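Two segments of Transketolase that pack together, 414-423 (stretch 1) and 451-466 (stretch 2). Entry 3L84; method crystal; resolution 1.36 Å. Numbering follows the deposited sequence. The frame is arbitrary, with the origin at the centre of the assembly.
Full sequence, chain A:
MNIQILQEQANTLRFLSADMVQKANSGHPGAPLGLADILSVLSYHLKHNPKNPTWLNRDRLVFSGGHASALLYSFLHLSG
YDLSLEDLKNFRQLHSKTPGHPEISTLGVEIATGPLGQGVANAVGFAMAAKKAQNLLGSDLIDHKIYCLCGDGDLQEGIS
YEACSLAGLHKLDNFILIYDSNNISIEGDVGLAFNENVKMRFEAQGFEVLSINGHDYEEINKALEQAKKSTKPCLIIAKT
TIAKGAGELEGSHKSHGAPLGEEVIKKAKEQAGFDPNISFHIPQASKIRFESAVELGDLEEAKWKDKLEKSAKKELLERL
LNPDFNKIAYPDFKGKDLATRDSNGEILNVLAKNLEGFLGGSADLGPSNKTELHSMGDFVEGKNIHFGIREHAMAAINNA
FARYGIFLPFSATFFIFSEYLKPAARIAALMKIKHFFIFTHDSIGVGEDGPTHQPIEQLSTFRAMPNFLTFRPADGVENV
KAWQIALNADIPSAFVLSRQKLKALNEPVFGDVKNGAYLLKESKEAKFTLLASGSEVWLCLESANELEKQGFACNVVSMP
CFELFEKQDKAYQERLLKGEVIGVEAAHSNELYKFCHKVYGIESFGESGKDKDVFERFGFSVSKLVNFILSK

Stretch 1 (414-423) FFIFSEYLKP
Stretch 2 451-466: PTHQPIEQLSTFRAMP

Two segments of transketolase, 414-423 and 451-466, pack side by side and bury 759 Å² between them, both sides summed. The first leads through a turn into a helix that runs on to Pro423 and beyond; the second opens with a 3-10 segment at 451-453, passes through a link that is extended at Gln454 (phi/psi -113/110) and Pro455 (-60/145) and then turns at Ile456 (-136/-52) and Glu457 (-102/-5) into helix 458-464. The helices run in nearly the same direction, 20° apart, with axes no closer than 11.5 Å, so side chains must fill the gap. In register, Ile416 CA lies 5.1 Å from Pro455 CA and, farther along, Lys422 CA 8.8 Å from Phe462 CA.

Phe415, with 96 Å² covered, is the main wedge. Its CA-to-CB bond points toward stretch 2, and chi1 t (-167°) with chi2 32° lays one ring face under Gln458, whose CB stands 3.7 Å from the ring centroid, 20° off the normal, in a CH-pi contact. Apolar neighbours complete the pocket: Phe415 CD2 lies 3.8 Å from Pro455 CB, Phe415 CE1 4.3 Å from Phe462 CD1, and Phe415 CZ 4.4 Å from Leu459 CB. A flat, wholly apolar ring suits this place. Ser418 (chi1 p) points its CA-to-CB bond toward stretch 2, and its OG, 3.8 Å from Phe462 CE1, donates to Phe415 O at 2.7 Å.

Branched, apolar Ile416 (t, p) fills the space beside Pro455: its CG1 is 3.4 Å from Thr452 O, its CB 4.3 Å from Pro455 CG. Phe417 starts away from stretch 2, but its ring returns to present its edge, offset, to the face of the His453 ring, centroids 5.4 Å apart and planes at 83°.

Gln458 (m, p, chi3 34°) joins apolar and polar parts of the contact. Its NE2 donates to Glu419 OE2 at 2.8 Å (156°), while its OE1 accepts from Ile456 N at 2.9 Å, tying the helix start to the link. Glu419 (m, t, chi3 -31°) OE2 also accepts from a water at 2.7 Å, which lies 2.7 Å from Thr461 OG1 and so bridges the stretches. Glu419 OE2 and Glu457 OE2 are 3.6 Å apart, a like-charge approach; both have hydrogen bonds elsewhere in the structure.

Lys422 (t, p, t, p; 88 Å² covered) starts sideways, and its long aliphatic chain covers Thr461 (Lys422 CE to Thr461 CG2 3.5 Å) and Phe462 (Lys422 CD to Phe462 CE1 4.3 Å). Its NZ, 3.4 Å from SE of selenomethionine Met465, is hydrogen-bonded elsewhere in the structure.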

ATOM      1  N   PHE A 414       7.249 -10.620   3.470  1.00  5.12           N
ATOM      2  CA  PHE A 414       8.506  -9.917   3.689  1.00  5.60           C
ATOM      3  C   PHE A 414       8.221  -8.518   4.187  1.00  5.93           C
ATOM      4  O   PHE A 414       7.237  -7.854   3.777  1.00  6.53           O
ATOM      5  CB  PHE A 414       9.282  -9.753   2.371  1.00  6.21           C
ATOM      6  CG  PHE A 414       9.845 -11.031   1.761  1.00  8.06           C
ATOM      7  CD1 PHE A 414      10.241 -12.102   2.527  1.00  9.12           C
ATOM      8  CD2 PHE A 414      10.016 -11.119   0.370  1.00 10.70           C
ATOM      9  CE1 PHE A 414      10.773 -13.250   1.943  1.00 11.43           C
ATOM     10  CE2 PHE A 414      10.564 -12.273  -0.192  1.00 10.65           C
ATOM     11  CZ  PHE A 414      10.949 -13.307   0.591  1.00 11.40           C
ATOM     12  N   PHE A 415       9.114  -7.987   5.017  1.00  5.65           N
ATOM     13  CA  PHE A 415       8.913  -6.649   5.567  1.00  5.98           C
ATOM     14  C   PHE A 415       8.809  -5.598   4.464  1.00  6.43           C
ATOM     15  O   PHE A 415       8.050  -4.639   4.599  1.00  6.99           O
ATOM     16  CB  PHE A 415      10.066  -6.334   6.541  1.00  5.96           C
ATOM     17  CG  PHE A 415       9.870  -5.127   7.442  1.00  6.12           C
ATOM     18  CD1 PHE A 415       8.615  -4.736   7.895  1.00  6.92           C
ATOM     19  CD2 PHE A 415      10.983  -4.435   7.900  1.00  6.45           C
ATOM     20  CE1 PHE A 415       8.485  -3.669   8.786  1.00  6.68           C
ATOM     21  CE2 PHE A 415      10.847  -3.390   8.793  1.00  6.59           C
ATOM     22  CZ  PHE A 415       9.618  -3.015   9.204  1.00  6.44           C
ATOM     23  N   ILE A 416       9.526  -5.738   3.346  1.00  5.99           N
ATOM     24  CA  ILE A 416       9.391  -4.728   2.316  1.00  7.55           C
ATOM     25  C   ILE A 416       7.958  -4.678   1.767  1.00  7.27           C
ATOM     26  O   ILE A 416       7.449  -3.601   1.407  1.00  8.66           O
ATOM     27  CB  ILE A 416      10.403  -4.976   1.180  1.00  8.16           C
ATOM     28  CG1 ILE A 416      10.377  -3.841   0.163  1.00 10.50           C
ATOM     29  CG2 ILE A 416      10.191  -6.305   0.490  1.00  9.17           C
ATOM     30  CD1 ILE A 416      10.618  -2.441   0.775  1.00 12.92           C
ATOM     31  N   PHE A 417       7.245  -5.791   1.738  1.00  7.09           N
ATOM     32  CA  PHE A 417       5.886  -5.874   1.225  1.00  7.53           C
ATOM     33  C   PHE A 417       4.834  -5.591   2.265  1.00  6.89           C
ATOM     34  O   PHE A 417       3.629  -5.603   1.958  1.00  7.46           O
ATOM     35  CB  PHE A 417       5.647  -7.192   0.447  1.00  8.82           C
ATOM     36  CG  PHE A 417       6.615  -7.406  -0.619  1.00 12.58           C
ATOM     37  CD1 PHE A 417       7.074  -6.319  -1.389  1.00 11.64           C
ATOM     38  CD2 PHE A 417       7.151  -8.655  -0.837  1.00 15.60           C
ATOM     39  CE1 PHE A 417       8.042  -6.484  -2.395  1.00 16.03           C
ATOM     40  CE2 PHE A 417       8.139  -8.813  -1.852  1.00 18.27           C
ATOM     41  CZ  PHE A 417       8.571  -7.737  -2.577  1.00 17.48           C
ATOM     42  N   SER A 418       5.253  -5.235   3.481  1.00  6.98           N
ATOM     43  CA  SER A 418       4.336  -4.609   4.431  1.00  7.25           C
ATOM     44  C   SER A 418       3.674  -3.388   3.789  1.00  6.80           C
ATOM     45  O   SER A 418       2.540  -3.042   4.115  1.00  7.58           O
ATOM     46  CB  SER A 418       5.034  -4.185   5.724  1.00  7.67           C
ATOM     47  OG  SER A 418       5.977  -3.161   5.512  1.00  8.10           O
ATOM     48  N   GLU A 419       4.383  -2.745   2.872  1.00  6.10           N
ATOM     49  CA  GLU A 419       3.831  -1.531   2.242  1.00  6.76           C
ATOM     50  C   GLU A 419       2.613  -1.843   1.403  1.00  7.10           C
ATOM     51  O   GLU A 419       1.758  -0.964   1.221  1.00  7.84           O
ATOM     52  CB  GLU A 419       4.881  -0.798   1.429  1.00  7.06           C
ATOM     53  CG  GLU A 419       6.050  -0.372   2.287  1.00  7.95           C
ATOM     54  CD  GLU A 419       6.928   0.706   1.717  1.00  8.08           C
ATOM     55  OE1 GLU A 419       7.072   0.784   0.472  1.00  9.30           O
ATOM     56  OE2 GLU A 419       7.479   1.481   2.512  1.00  8.91           O
ATOM     57  N   TYR A 420       2.503  -3.050   0.865  1.00  6.42           N
ATOM     58  CA  TYR A 420       1.307  -3.433   0.099  1.00  6.74           C
ATOM     59  C   TYR A 420       0.106  -3.582   0.992  1.00  7.58           C
ATOM     60  O   TYR A 420      -1.021  -3.427   0.474  1.00  9.93           O
ATOM     61  CB  TYR A 420       1.535  -4.747  -0.663  1.00  7.07           C
ATOM     62  CG  TYR A 420       2.287  -4.666  -1.976  1.00  6.68           C
ATOM     63  CD1 TYR A 420       3.608  -4.308  -2.049  1.00  8.28           C
ATOM     64  CD2 TYR A 420       1.660  -5.056  -3.166  1.00  8.39           C
ATOM     65  CE1 TYR A 420       4.291  -4.290  -3.256  1.00  7.67           C
ATOM     66  CE2 TYR A 420       2.333  -5.041  -4.391  1.00  8.97           C
ATOM     67  CZ  TYR A 420       3.655  -4.673  -4.433  1.00  8.79           C
ATOM     68  OH  TYR A 420       4.333  -4.663  -5.662  1.00  9.01           O
ATOM     69  N   LEU A 421       0.279  -3.882   2.278  1.00  6.08           N
ATOM     70  CA  LEU A 421      -0.838  -4.128   3.206  1.00  6.45           C
ATOM     71  C   LEU A 421      -1.052  -3.038   4.252  1.00  6.62           C
ATOM     72  O   LEU A 421      -1.975  -3.134   5.091  1.00  6.64           O
ATOM     73  CB  LEU A 421      -0.769  -5.532   3.846  1.00  6.77           C
ATOM     74  CG  LEU A 421       0.499  -5.868   4.638  1.00  6.75           C
ATOM     75  CD1 LEU A 421       0.655  -5.066   5.940  1.00  8.42           C
ATOM     76  CD2 LEU A 421       0.508  -7.377   4.950  1.00  7.77           C
ATOM     77  N   LYS A 422      -0.216  -1.991   4.247  1.00  6.58           N
ATOM     78  CA  LYS A 422      -0.247  -0.952   5.280  1.00  6.60           C
ATOM     79  C   LYS A 422      -1.645  -0.346   5.493  1.00  6.78           C
ATOM     80  O   LYS A 422      -2.015  -0.131   6.638  1.00  6.54           O
ATOM     81  CB  LYS A 422       0.810   0.104   4.965  1.00  7.66           C
ATOM     82  CG  LYS A 422       0.815   1.364   5.851  1.00  7.73           C
ATOM     83  CD  LYS A 422       1.138   1.118   7.295  1.00  9.75           C
ATOM     84  CE  LYS A 422       1.083   2.416   8.105  1.00  7.89           C
ATOM     85  NZ  LYS A 422      -0.341   2.867   8.263  1.00  8.33           N
ATOM     86  N   PRO A 423      -2.440  -0.091   4.445  1.00  5.88           N
ATOM     87  CA  PRO A 423      -3.751   0.546   4.737  1.00  6.31           C
ATOM     88  C   PRO A 423      -4.641  -0.330   5.593  1.00  6.43           C
ATOM     89  O   PRO A 423      -5.404   0.157   6.424  1.00  7.16           O
ATOM     90  CB  PRO A 423      -4.359   0.765   3.339  1.00  6.71           C
ATOM     91  CG  PRO A 423      -3.202   0.834   2.447  1.00  7.25           C
ATOM     92  CD  PRO A 423      -2.175  -0.154   2.995  1.00  7.76           C
ATOM     93  N   PRO A 451      18.021  -3.741  -3.736  1.00  6.17           N
ATOM     94  CA  PRO A 451      17.332  -2.643  -3.029  1.00  6.93           C
ATOM     95  C   PRO A 451      15.811  -2.650  -3.080  1.00  6.90           C
ATOM     96  O   PRO A 451      15.170  -2.148  -2.129  1.00  7.25           O
ATOM     97  CB  PRO A 451      17.921  -1.387  -3.667  1.00  7.53           C
ATOM     98  CG  PRO A 451      18.445  -1.834  -4.957  1.00  8.88           C
ATOM     99  CD  PRO A 451      18.992  -3.202  -4.700  1.00  5.88           C
ATOM    100  N   THR A 452      15.221  -3.212  -4.130  1.00  6.63           N
ATOM    101  CA  THR A 452      13.753  -3.381  -4.112  1.00  6.49           C
ATOM    102  C   THR A 452      13.255  -4.288  -3.037  1.00  6.77           C
ATOM    103  O   THR A 452      12.037  -4.282  -2.759  1.00  7.48           O
ATOM    104  CB  THR A 452      13.197  -3.902  -5.456  1.00  6.75           C
ATOM    105  OG1 THR A 452      13.806  -5.139  -5.810  1.00  8.60           O
ATOM    106  CG2 THR A 452      13.392  -2.920  -6.555  1.00  9.65           C
ATOM    107  N   HIS A 453      14.122  -5.143  -2.494  1.00  6.24           N
ATOM    108  CA  HIS A 453      13.755  -6.171  -1.526  1.00  6.74           C
ATOM    109  C   HIS A 453      14.409  -5.910  -0.169  1.00  7.53           C
ATOM    110  O   HIS A 453      14.366  -6.816   0.676  1.00 10.85           O
ATOM    111  CB  HIS A 453      14.073  -7.589  -2.052  1.00  7.48           C
ATOM    112  CG  HIS A 453      13.169  -7.990  -3.171  1.00  8.65           C
ATOM    113  ND1 HIS A 453      12.200  -8.972  -3.082  1.00 15.55           N
ATOM    114  CD2 HIS A 453      13.041  -7.449  -4.402  1.00  7.63           C
ATOM    115  CE1 HIS A 453      11.565  -9.051  -4.252  1.00  7.83           C
ATOM    116  NE2 HIS A 453      12.059  -8.134  -5.059  1.00 13.05           N
ATOM    117  N   GLN A 454      15.043  -4.745   0.042  1.00  6.17           N
ATOM    118  CA  GLN A 454      15.741  -4.421   1.280  1.00  6.43           C
ATOM    119  C   GLN A 454      15.024  -3.318   1.972  1.00  5.77           C
ATOM    120  O   GLN A 454      15.054  -2.174   1.490  1.00  5.96           O
ATOM    121  CB  GLN A 454      17.179  -4.047   1.001  1.00  6.22           C
ATOM    122  CG  GLN A 454      18.015  -5.276   0.556  1.00  5.83           C
ATOM    123  CD  GLN A 454      19.339  -4.924  -0.068  1.00  7.16           C
ATOM    124  OE1 GLN A 454      19.605  -3.759  -0.331  1.00  9.84           O
ATOM    125  NE2 GLN A 454      20.190  -5.909  -0.316  1.00  7.42           N
ATOM    126  N   PRO A 455      14.365  -3.581   3.103  1.00  5.36           N
ATOM    127  CA  PRO A 455      13.719  -2.529   3.852  1.00  6.06           C
ATOM    128  C   PRO A 455      14.679  -1.443   4.317  1.00  5.56           C
ATOM    129  O   PRO A 455      15.862  -1.702   4.559  1.00  6.50           O
ATOM    130  CB  PRO A 455      13.143  -3.265   5.066  1.00  6.70           C
ATOM    131  CG  PRO A 455      12.976  -4.647   4.610  1.00  6.97           C
ATOM    132  CD  PRO A 455      14.145  -4.905   3.709  1.00  6.14           C
ATOM    133  N   ILE A 456      14.179  -0.213   4.342  1.00  5.36           N
ATOM    134  CA  ILE A 456      14.938   0.946   4.843  1.00  5.92           C
ATOM    135  C   ILE A 456      14.043   1.793   5.738  1.00  5.88           C
ATOM    136  O   ILE A 456      14.408   2.101   6.886  1.00  6.47           O
ATOM    137  CB  ILE A 456      15.511   1.821   3.673  1.00  5.92           C
ATOM    138  CG1 ILE A 456      16.458   1.035   2.771  1.00  7.13           C
ATOM    139  CG2 ILE A 456      16.171   3.092   4.225  1.00  6.99           C
ATOM    140  CD1 ILE A 456      17.807   0.654   3.382  1.00  8.80           C
ATOM    141  N   GLU A 457      12.874   2.161   5.237  1.00  6.27           N
ATOM    142  CA  GLU A 457      11.964   3.121   5.877  1.00  5.46           C
ATOM    143  C   GLU A 457      10.777   2.484   6.614  1.00  5.91           C
ATOM    144  O   GLU A 457       9.998   3.192   7.265  1.00  6.78           O
ATOM    145  CB  GLU A 457      11.432   4.135   4.854  1.00  6.90           C
ATOM    146  CG  GLU A 457      10.493   3.608   3.793  1.00  6.99           C
ATOM    147  CD  GLU A 457      11.140   2.981   2.551  1.00  8.41           C
ATOM    148  OE1 GLU A 457      12.211   2.311   2.637  1.00  7.09           O
ATOM    149  OE2 GLU A 457      10.535   3.078   1.450  1.00  7.97           O
ATOM    150  N   GLN A 458      10.629   1.166   6.514  1.00  6.15           N
ATOM    151  CA  GLN A 458       9.430   0.526   7.035  1.00  6.20           C
ATOM    152  C   GLN A 458       9.355   0.505   8.545  1.00  7.15           C
ATOM    153  O   GLN A 458       8.254   0.561   9.101  1.00  6.84           O
ATOM    154  CB  GLN A 458       9.285  -0.872   6.438  1.00  7.54           C
ATOM    155  CG  GLN A 458       8.974  -0.874   4.939  1.00  7.39           C
ATOM    156  CD  GLN A 458      10.149  -0.461   4.068  1.00  6.36           C
ATOM    157  OE1 GLN A 458      11.296  -0.753   4.391  1.00  8.07           O
ATOM    158  NE2 GLN A 458       9.878   0.176   2.938  1.00  8.42           N
ATOM    159  N   LEU A 459      10.480   0.367   9.230  1.00  6.45           N
ATOM    160  CA  LEU A 459      10.477   0.429  10.684  1.00  7.10           C
ATOM    161  C   LEU A 459       9.931   1.778  11.133  1.00  7.06           C
ATOM    162  O   LEU A 459       9.125   1.860  12.076  1.00  8.62           O
ATOM    163  CB  LEU A 459      11.893   0.177  11.180  1.00  9.69           C
ATOM    164  CG  LEU A 459      12.177  -0.247  12.585  1.00 11.98           C
ATOM    165  CD1 LEU A 459      11.352  -1.496  12.969  1.00 11.41           C
ATOM    166  CD2 LEU A 459      13.660  -0.565  12.700  1.00 11.84           C
ATOM    167  N   SER A 460      10.314   2.864  10.484  1.00  6.66           N
ATOM    168  CA  SER A 460       9.799   4.195  10.829  1.00  7.30           C
ATOM    169  C   SER A 460       8.281   4.258  10.668  1.00  7.73           C
ATOM    170  O   SER A 460       7.582   4.827  11.491  1.00  7.41           O
ATOM    171  CB  SER A 460      10.422   5.296   9.999  1.00  7.78           C
ATOM    172  OG  SER A 460      11.789   5.483  10.275  1.00 10.39           O
ATOM    173  N   THR A 461       7.762   3.718   9.569  1.00  6.41           N
ATOM    174  CA  THR A 461       6.327   3.681   9.322  1.00  5.98           C
ATOM    175  C   THR A 461       5.575   2.980  10.433  1.00  6.22           C
ATOM    176  O   THR A 461       4.613   3.539  10.967  1.00  7.64           O
ATOM    177  CB  THR A 461       6.003   2.996   8.017  1.00  7.23           C
ATOM    178  OG1 THR A 461       6.598   3.739   6.941  1.00  7.77           O
ATOM    179  CG2 THR A 461       4.507   2.832   7.777  1.00  7.84           C
ATOM    180  N   PHE A 462       5.997   1.770  10.785  1.00  6.34           N
ATOM    181  CA  PHE A 462       5.284   1.018  11.797  1.00  7.05           C
ATOM    182  C   PHE A 462       5.421   1.629  13.188  1.00  6.74           C
ATOM    183  O   PHE A 462       4.451   1.622  13.949  1.00  8.10           O
ATOM    184  CB  PHE A 462       5.635  -0.482  11.731  1.00  7.99           C
ATOM    185  CG  PHE A 462       4.807  -1.183  10.746  1.00  9.67           C
ATOM    186  CD1 PHE A 462       5.053  -1.096   9.417  1.00 10.86           C
ATOM    187  CD2 PHE A 462       3.722  -1.934  11.202  1.00 12.92           C
ATOM    188  CE1 PHE A 462       4.142  -1.714   8.480  1.00 14.08           C
ATOM    189  CE2 PHE A 462       2.887  -2.556  10.317  1.00 14.59           C
ATOM    190  CZ  PHE A 462       3.063  -2.407   8.979  1.00 13.47           C
ATOM    191  N   ARG A 463       6.563   2.199  13.516  1.00  5.90           N
ATOM    192  CA  ARG A 463       6.706   2.881  14.785  1.00  5.74           C
ATOM    193  C   ARG A 463       5.859   4.124  14.831  1.00  7.27           C
ATOM    194  O   ARG A 463       5.257   4.404  15.889  1.00  9.56           O
ATOM    195  CB  ARG A 463       8.156   3.215  15.060  1.00  6.70           C
ATOM    196  CG  ARG A 463       8.978   1.974  15.343  1.00  6.42           C
ATOM    197  CD  ARG A 463      10.430   2.326  15.455  1.00  7.22           C
ATOM    198  NE  ARG A 463      11.236   1.180  15.877  1.00  7.21           N
ATOM    199  CZ  ARG A 463      12.543   1.132  15.768  1.00  8.70           C
ATOM    200  NH1 ARG A 463      13.200   2.094  15.137  1.00 10.76           N
ATOM    201  NH2 ARG A 463      13.189   0.046  16.205  1.00 10.87           N
ATOM    202  N   ALA A 464       5.704   4.858  13.732  1.00  6.26           N
ATOM    203  CA  ALA A 464       4.913   6.080  13.724  1.00  6.40           C
ATOM    204  C   ALA A 464       3.413   5.803  13.770  1.00  6.72           C
ATOM    205  O   ALA A 464       2.648   6.649  14.233  1.00  6.89           O
ATOM    206  CB  ALA A 464       5.226   6.911  12.499  1.00  7.43           C
HETATM  207  N   MSE A 465       2.947   4.678  13.242  1.00  6.41           N
HETATM  208  CA  MSE A 465       1.543   4.321  13.274  1.00  5.90           C
HETATM  209  C   MSE A 465       1.068   4.109  14.716  1.00  6.11           C
HETATM  210  O   MSE A 465       1.595   3.246  15.436  1.00  6.88           O
HETATM  211  CB  MSE A 465       1.320   3.055  12.453  1.00  7.17           C
HETATM  212  CG  MSE A 465      -0.153   2.611  12.450  1.00  8.09           C
HETATM  213 SE   MSE A 465      -0.567   1.157  11.227  0.70 10.72          SE
HETATM  214  CE  MSE A 465       1.105   0.127  11.271  1.00 11.56           C
ATOM    215  N   PRO A 466       0.044   4.847  15.138  1.00  6.33           N
ATOM    216  CA  PRO A 466      -0.489   4.602  16.476  1.00  6.87           C
ATOM    217  C   PRO A 466      -1.041   3.203  16.685  1.00  6.38           C
ATOM    218  O   PRO A 466      -1.434   2.533  15.724  1.00  6.04           O
ATOM    219  CB  PRO A 466      -1.598   5.665  16.601  1.00  7.81           C
ATOM    220  CG  PRO A 466      -1.172   6.750  15.667  1.00  8.36           C
ATOM    221  CD  PRO A 466      -0.578   6.024  14.508  1.00  5.91           C
TER
HETATM  222  O   HOH W   1       6.146   2.143   4.751  1.00 10.03           O